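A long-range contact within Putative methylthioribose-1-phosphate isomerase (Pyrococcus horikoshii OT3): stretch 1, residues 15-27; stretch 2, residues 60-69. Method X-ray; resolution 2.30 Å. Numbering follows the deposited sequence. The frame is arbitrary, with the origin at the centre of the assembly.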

ATOM      1  N   ARG A  15      -3.181 -29.703   5.716  1.00 37.87           N
ATOM      2  CA  ARG A  15      -2.251 -29.455   4.659  1.00 35.27           C
ATOM      3  C   ARG A  15      -2.988 -28.700   3.544  1.00 37.26           C
ATOM      4  O   ARG A  15      -4.183 -28.868   3.341  1.00 34.19           O
ATOM      5  CB  ARG A  15      -1.581 -30.762   4.227  1.00 36.85           C
ATOM      6  CG  ARG A  15      -0.337 -31.075   5.040  1.00 40.12           C
ATOM      7  CD  ARG A  15       0.059 -32.494   5.368  1.00 37.83           C
ATOM      8  NE  ARG A  15       1.067 -32.922   4.437  1.00 37.92           N
ATOM      9  CZ  ARG A  15       2.104 -33.741   4.636  1.00 34.98           C
ATOM     10  NH1 ARG A  15       2.626 -34.290   3.565  1.00 32.47           N
ATOM     11  NH2 ARG A  15       2.660 -33.976   5.808  1.00 34.25           N
ATOM     12  N   THR A  16      -2.246 -27.804   2.899  1.00 38.15           N
ATOM     13  CA  THR A  16      -2.695 -26.988   1.776  1.00 39.73           C
ATOM     14  C   THR A  16      -3.131 -27.890   0.622  1.00 36.43           C
ATOM     15  O   THR A  16      -4.046 -27.564  -0.105  1.00 37.12           O
ATOM     16  CB  THR A  16      -1.568 -26.043   1.330  1.00 36.90           C
ATOM     17  OG1 THR A  16      -1.278 -25.183   2.433  1.00 34.03           O
ATOM     18  CG2 THR A  16      -1.903 -25.250   0.090  1.00 32.74           C
ATOM     19  N   VAL A  17      -2.410 -28.996   0.466  1.00 35.96           N
ATOM     20  CA  VAL A  17      -2.650 -30.044  -0.501  1.00 35.56           C
ATOM     21  C   VAL A  17      -2.361 -31.364   0.220  1.00 36.77           C
ATOM     22  O   VAL A  17      -1.279 -31.477   0.858  1.00 30.32           O
ATOM     23  CB  VAL A  17      -1.739 -29.921  -1.742  1.00 37.69           C
ATOM     24  CG1 VAL A  17      -2.089 -30.946  -2.806  1.00 38.42           C
ATOM     25  CG2 VAL A  17      -1.758 -28.535  -2.349  1.00 44.77           C
ATOM     26  N   GLU A  18      -3.269 -32.341   0.054  1.00 40.06           N
ATOM     27  CA  GLU A  18      -3.211 -33.692   0.687  1.00 45.16           C
ATOM     28  C   GLU A  18      -3.653 -34.740  -0.362  1.00 44.48           C
ATOM     29  O   GLU A  18      -4.453 -34.445  -1.286  1.00 39.14           O
ATOM     30  CB  GLU A  18      -4.138 -33.721   1.909  1.00 52.65           C
ATOM     31  CG  GLU A  18      -3.572 -34.337   3.178  1.00 60.13           C
ATOM     32  CD  GLU A  18      -4.433 -33.958   4.385  1.00 66.52           C
ATOM     33  OE1 GLU A  18      -5.670 -34.125   4.269  1.00 65.41           O
ATOM     34  OE2 GLU A  18      -3.896 -33.409   5.404  1.00 58.27           O
ATOM     35  N   TYR A  19      -3.119 -35.962  -0.246  1.00 39.96           N
ATOM     36  CA  TYR A  19      -3.567 -37.090  -1.082  1.00 41.01           C
ATOM     37  C   TYR A  19      -4.010 -38.240  -0.178  1.00 40.66           C
ATOM     38  O   TYR A  19      -3.236 -38.684   0.660  1.00 39.53           O
ATOM     39  CB  TYR A  19      -2.476 -37.547  -2.046  1.00 38.73           C
ATOM     40  CG  TYR A  19      -2.904 -38.632  -2.995  1.00 39.71           C
ATOM     41  CD1 TYR A  19      -3.814 -38.369  -4.005  1.00 42.32           C
ATOM     42  CD2 TYR A  19      -2.395 -39.917  -2.901  1.00 41.91           C
ATOM     43  CE1 TYR A  19      -4.233 -39.355  -4.875  1.00 39.03           C
ATOM     44  CE2 TYR A  19      -2.774 -40.911  -3.791  1.00 39.36           C
ATOM     45  CZ  TYR A  19      -3.699 -40.629  -4.777  1.00 37.36           C
ATOM     46  OH  TYR A  19      -4.093 -41.589  -5.653  1.00 35.09           O
ATOM     47  N   LYS A  20      -5.260 -38.684  -0.366  1.00 41.25           N
ATOM     48  CA  LYS A  20      -5.928 -39.647   0.527  1.00 43.96           C
ATOM     49  C   LYS A  20      -7.037 -40.329  -0.278  1.00 36.58           C
ATOM     50  O   LYS A  20      -7.724 -39.658  -1.022  1.00 34.02           O
ATOM     51  CB  LYS A  20      -6.462 -38.873   1.745  1.00 50.19           C
ATOM     52  CG  LYS A  20      -7.073 -39.694   2.871  1.00 59.80           C
ATOM     53  CD  LYS A  20      -7.572 -38.857   4.067  1.00 68.74           C
ATOM     54  CE  LYS A  20      -8.764 -37.948   3.793  1.00 72.45           C
ATOM     55  NZ  LYS A  20      -8.412 -36.503   3.802  1.00 71.46           N
ATOM     56  N   ASN A  21      -7.207 -41.648  -0.159  1.00 42.56           N
ATOM     57  CA  ASN A  21      -8.367 -42.332  -0.813  1.00 46.56           C
ATOM     58  C   ASN A  21      -8.498 -41.982  -2.310  1.00 47.10           C
ATOM     59  O   ASN A  21      -9.601 -41.649  -2.780  1.00 48.09           O
ATOM     60  CB  ASN A  21      -9.705 -41.914  -0.202  1.00 50.03           C
ATOM     61  CG  ASN A  21      -9.702 -41.955   1.304  1.00 61.02           C
ATOM     62  OD1 ASN A  21      -9.985 -40.940   1.951  1.00 70.57           O
ATOM     63  ND2 ASN A  21      -9.363 -43.113   1.853  1.00 57.46           N
ATOM     64  N   LYS A  22      -7.384 -42.003  -3.049  1.00 45.12           N
ATOM     65  CA  LYS A  22      -7.394 -41.756  -4.499  1.00 50.15           C
ATOM     66  C   LYS A  22      -7.983 -40.382  -4.827  1.00 46.07           C
ATOM     67  O   LYS A  22      -8.535 -40.184  -5.897  1.00 47.89           O
ATOM     68  CB  LYS A  22      -8.193 -42.845  -5.222  1.00 51.95           C
ATOM     69  CG  LYS A  22      -7.781 -44.273  -4.886  1.00 54.32           C
ATOM     70  CD  LYS A  22      -8.404 -45.275  -5.831  1.00 60.37           C
ATOM     71  CE  LYS A  22      -7.669 -46.597  -5.891  1.00 71.18           C
ATOM     72  NZ  LYS A  22      -8.133 -47.527  -4.837  1.00 71.61           N
ATOM     73  N   SER A  23      -7.822 -39.420  -3.914  1.00 45.83           N
ATOM     74  CA  SER A  23      -8.319 -38.082  -4.129  1.00 45.23           C
ATOM     75  C   SER A  23      -7.292 -37.037  -3.670  1.00 42.46           C
ATOM     76  O   SER A  23      -6.661 -37.168  -2.588  1.00 42.20           O
ATOM     77  CB  SER A  23      -9.640 -37.927  -3.434  1.00 51.22           C
ATOM     78  OG  SER A  23     -10.628 -38.699  -4.092  1.00 53.50           O
ATOM     79  N   VAL A  24      -7.124 -35.999  -4.495  1.00 41.04           N
ATOM     80  CA  VAL A  24      -6.317 -34.846  -4.137  1.00 41.65           C
ATOM     81  C   VAL A  24      -7.220 -33.815  -3.461  1.00 39.45           C
ATOM     82  O   VAL A  24      -8.243 -33.424  -4.011  1.00 45.17           O
ATOM     83  CB  VAL A  24      -5.595 -34.249  -5.355  1.00 39.80           C
ATOM     84  CG1 VAL A  24      -4.748 -33.049  -4.962  1.00 40.93           C
ATOM     85  CG2 VAL A  24      -4.737 -35.283  -6.060  1.00 41.97           C
ATOM     86  N   TYR A  25      -6.852 -33.405  -2.249  1.00 39.48           N
ATOM     87  CA  TYR A  25      -7.625 -32.407  -1.484  1.00 40.20           C
ATOM     88  C   TYR A  25      -6.826 -31.105  -1.376  1.00 37.44           C
ATOM     89  O   TYR A  25      -5.707 -31.154  -0.970  1.00 39.52           O
ATOM     90  CB  TYR A  25      -7.932 -32.918  -0.074  1.00 42.64           C
ATOM     91  CG  TYR A  25      -8.807 -34.150   0.021  1.00 46.96           C
ATOM     92  CD1 TYR A  25      -8.306 -35.416  -0.253  1.00 45.75           C
ATOM     93  CD2 TYR A  25     -10.119 -34.068   0.468  1.00 48.00           C
ATOM     94  CE1 TYR A  25      -9.088 -36.555  -0.129  1.00 53.78           C
ATOM     95  CE2 TYR A  25     -10.916 -35.198   0.599  1.00 52.88           C
ATOM     96  CZ  TYR A  25     -10.402 -36.453   0.303  1.00 53.12           C
ATOM     97  OH  TYR A  25     -11.175 -37.578   0.428  1.00 50.34           O
ATOM     98  N   MET A  26      -7.448 -29.961  -1.703  1.00 38.28           N
ATOM     99  CA  MET A  26      -6.804 -28.641  -1.707  1.00 38.73           C
ATOM    100  C   MET A  26      -7.683 -27.629  -0.966  1.00 40.81           C
ATOM    101  O   MET A  26      -8.895 -27.491  -1.249  1.00 36.13           O
ATOM    102  CB  MET A  26      -6.593 -28.095  -3.121  1.00 39.17           C
ATOM    103  CG  MET A  26      -5.861 -29.018  -4.040  1.00 40.63           C
ATOM    104  SD  MET A  26      -5.605 -28.210  -5.616  1.00 46.77           S
ATOM    105  CE  MET A  26      -4.956 -29.539  -6.628  1.00 45.74           C
ATOM    106  N   ILE A  27      -7.068 -26.893  -0.040  1.00 37.96           N
ATOM    107  CA  ILE A  27      -7.696 -25.695   0.444  1.00 40.52           C
ATOM    108  C   ILE A  27      -7.999 -24.824  -0.779  1.00 36.03           C
ATOM    109  O   ILE A  27      -7.170 -24.738  -1.669  1.00 38.91           O
ATOM    110  CB  ILE A  27      -6.813 -24.966   1.466  1.00 40.30           C
ATOM    111  CG1 ILE A  27      -6.664 -25.795   2.738  1.00 39.65           C
ATOM    112  CG2 ILE A  27      -7.380 -23.574   1.757  1.00 42.27           C
ATOM    113  CD1 ILE A  27      -5.631 -25.248   3.690  1.00 40.45           C
ATOM    114  N   PRO A  60       5.759 -24.640  -3.580  1.00 38.42           N
ATOM    115  CA  PRO A  60       5.850 -26.040  -3.154  1.00 37.50           C
ATOM    116  C   PRO A  60       4.488 -26.759  -3.082  1.00 36.73           C
ATOM    117  O   PRO A  60       4.416 -27.976  -3.288  1.00 35.36           O
ATOM    118  CB  PRO A  60       6.494 -25.983  -1.760  1.00 38.23           C
ATOM    119  CG  PRO A  60       6.900 -24.510  -1.546  1.00 37.09           C
ATOM    120  CD  PRO A  60       6.037 -23.692  -2.488  1.00 35.09           C
ATOM    121  N   ALA A  61       3.413 -26.015  -2.809  1.00 34.73           N
ATOM    122  CA  ALA A  61       2.078 -26.592  -2.754  1.00 33.28           C
ATOM    123  C   ALA A  61       1.613 -26.976  -4.161  1.00 36.18           C
ATOM    124  O   ALA A  61       0.923 -27.995  -4.362  1.00 36.21           O
ATOM    125  CB  ALA A  61       1.135 -25.625  -2.103  1.00 36.01           C
ATOM    126  N   ILE A  62       2.021 -26.174  -5.147  1.00 35.96           N
ATOM    127  CA  ILE A  62       1.720 -26.419  -6.555  1.00 35.32           C
ATOM    128  C   ILE A  62       2.489 -27.655  -7.020  1.00 37.74           C
ATOM    129  O   ILE A  62       1.994 -28.412  -7.847  1.00 40.20           O
ATOM    130  CB  ILE A  62       2.073 -25.189  -7.411  1.00 32.63           C
ATOM    131  CG1 ILE A  62       1.058 -24.060  -7.203  1.00 35.32           C
ATOM    132  CG2 ILE A  62       2.227 -25.537  -8.885  1.00 33.49           C
ATOM    133  CD1 ILE A  62       1.628 -22.685  -7.524  1.00 36.14           C
ATOM    134  N   GLY A  63       3.741 -27.770  -6.573  1.00 37.49           N
ATOM    135  CA  GLY A  63       4.571 -28.913  -6.879  1.00 37.73           C
ATOM    136  C   GLY A  63       3.944 -30.191  -6.351  1.00 37.17           C
ATOM    137  O   GLY A  63       3.783 -31.160  -7.070  1.00 37.32           O
ATOM    138  N   ALA A  64       3.514 -30.158  -5.087  1.00 34.88           N
ATOM    139  CA  ALA A  64       2.942 -31.337  -4.467  1.00 35.68           C
ATOM    140  C   ALA A  64       1.636 -31.715  -5.177  1.00 37.28           C
ATOM    141  O   ALA A  64       1.373 -32.910  -5.381  1.00 39.15           O
ATOM    142  CB  ALA A  64       2.731 -31.123  -2.981  1.00 38.24           C
ATOM    143  N   ALA A  65       0.832 -30.704  -5.539  1.00 37.04           N
ATOM    144  CA  ALA A  65      -0.428 -30.951  -6.204  1.00 39.02           C
ATOM    145  C   ALA A  65      -0.167 -31.715  -7.505  1.00 38.41           C
ATOM    146  O   ALA A  65      -0.851 -32.678  -7.793  1.00 41.11           O
ATOM    147  CB  ALA A  65      -1.197 -29.677  -6.460  1.00 38.34           C
ATOM    148  N   ALA A  66       0.832 -31.282  -8.268  1.00 38.33           N
ATOM    149  CA  ALA A  66       1.103 -31.868  -9.571  1.00 37.04           C
ATOM    150  C   ALA A  66       1.591 -33.305  -9.400  1.00 39.98           C
ATOM    151  O   ALA A  66       1.256 -34.176 -10.210  1.00 39.93           O
ATOM    152  CB  ALA A  66       2.150 -31.062 -10.279  1.00 36.61           C
ATOM    153  N   GLY A  67       2.460 -33.497  -8.398  1.00 36.12           N
ATOM    154  CA  GLY A  67       2.998 -34.765  -8.061  1.00 37.20           C
ATOM    155  C   GLY A  67       1.892 -35.722  -7.644  1.00 35.69           C
ATOM    156  O   GLY A  67       1.902 -36.860  -8.045  1.00 35.45           O
ATOM    157  N   PHE A  68       0.943 -35.234  -6.836  1.00 34.81           N
ATOM    158  CA  PHE A  68      -0.198 -36.048  -6.419  1.00 36.87           C
ATOM    159  C   PHE A  68      -1.166 -36.301  -7.572  1.00 36.32           C
ATOM    160  O   PHE A  68      -1.981 -37.183  -7.473  1.00 37.33           O
ATOM    161  CB  PHE A  68      -0.933 -35.406  -5.248  1.00 35.65           C
ATOM    162  CG  PHE A  68      -0.190 -35.551  -3.950  1.00 36.50           C
ATOM    163  CD1 PHE A  68       0.474 -36.723  -3.640  1.00 39.46           C
ATOM    164  CD2 PHE A  68      -0.168 -34.522  -3.031  1.00 37.02           C
ATOM    165  CE1 PHE A  68       1.136 -36.866  -2.438  1.00 44.34           C
ATOM    166  CE2 PHE A  68       0.516 -34.659  -1.839  1.00 38.32           C
ATOM    167  CZ  PHE A  68       1.172 -35.823  -1.548  1.00 42.13           C
ATOM    168  N   GLY A  69      -1.092 -35.488  -8.633  1.00 38.25           N
ATOM    169  CA  GLY A  69      -1.851 -35.731  -9.856  1.00 40.20           C
ATOM    170  C   GLY A  69      -1.375 -36.976 -10.585  1.00 36.57           C
ATOM    171  O   GLY A  69      -2.183 -37.693 -11.188  1.00 35.97           O
TER

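Residues 17-27 form a β-hairpin, with strands 17-20 and 23-27 joined by a type I' turn from Lys20 to Ser23, and one face of this hairpin lies against the helix of residues 60-69. The helix runs nearly along the strands, at 20° to the first and 163° to the second, and the axes approach to 8.3 and 9.1 Å. Backbone hydrogen bonds hold each element together internally, including the reciprocal pair between Glu18 and Tyr25 (Glu18 N to Tyr25 O, 2.9 Å; Tyr25 N to Glu18 O, 2.8 Å). None crosses between the stretches, so the contact rests on the fit of apolar surfaces.

The small side chains of Ala61 and Ala65 leave a shallow hollow on the helix, and Val17 fills it. Val17 CG2 lies 3.4 Å from Ala61 O and 4.1 Å from Ala61 CB, while Val17 CG1 reaches Ala65 CA at 3.8 Å and Ala65 CB at 4.0 Å. Ala61 O already accepts the helical hydrogen bond from Ala65 N, so the methyl packs beside a satisfied group. At one end of this patch, Thr16 CG2 meets Ala61 CB at 3.8 Å; from the second strand, Met26 extends its CE to within 3.8 Å of Ala65 CB.

The main bump on the helix is Phe68, which buries more area in the contact than any other residue. Its ring packs against Val17 and Tyr19, alternate residues whose CA-to-CB bonds both point toward the helix. Val17 CG1 sits at the ring edge, 4.1 Å from Phe68 CD2, whereas Tyr19 CB covers one face, 3.6 Å from the Phe68 ring centroid, in a CH-π contact. The two aromatic planes are near parallel, at 13°, but slid apart with centroids separated by 5.6 Å, so the rings barely overlap. Val24 CG2 packs nearby, 3.9 Å from Phe68 CB and 3.6 Å from Phe68 O.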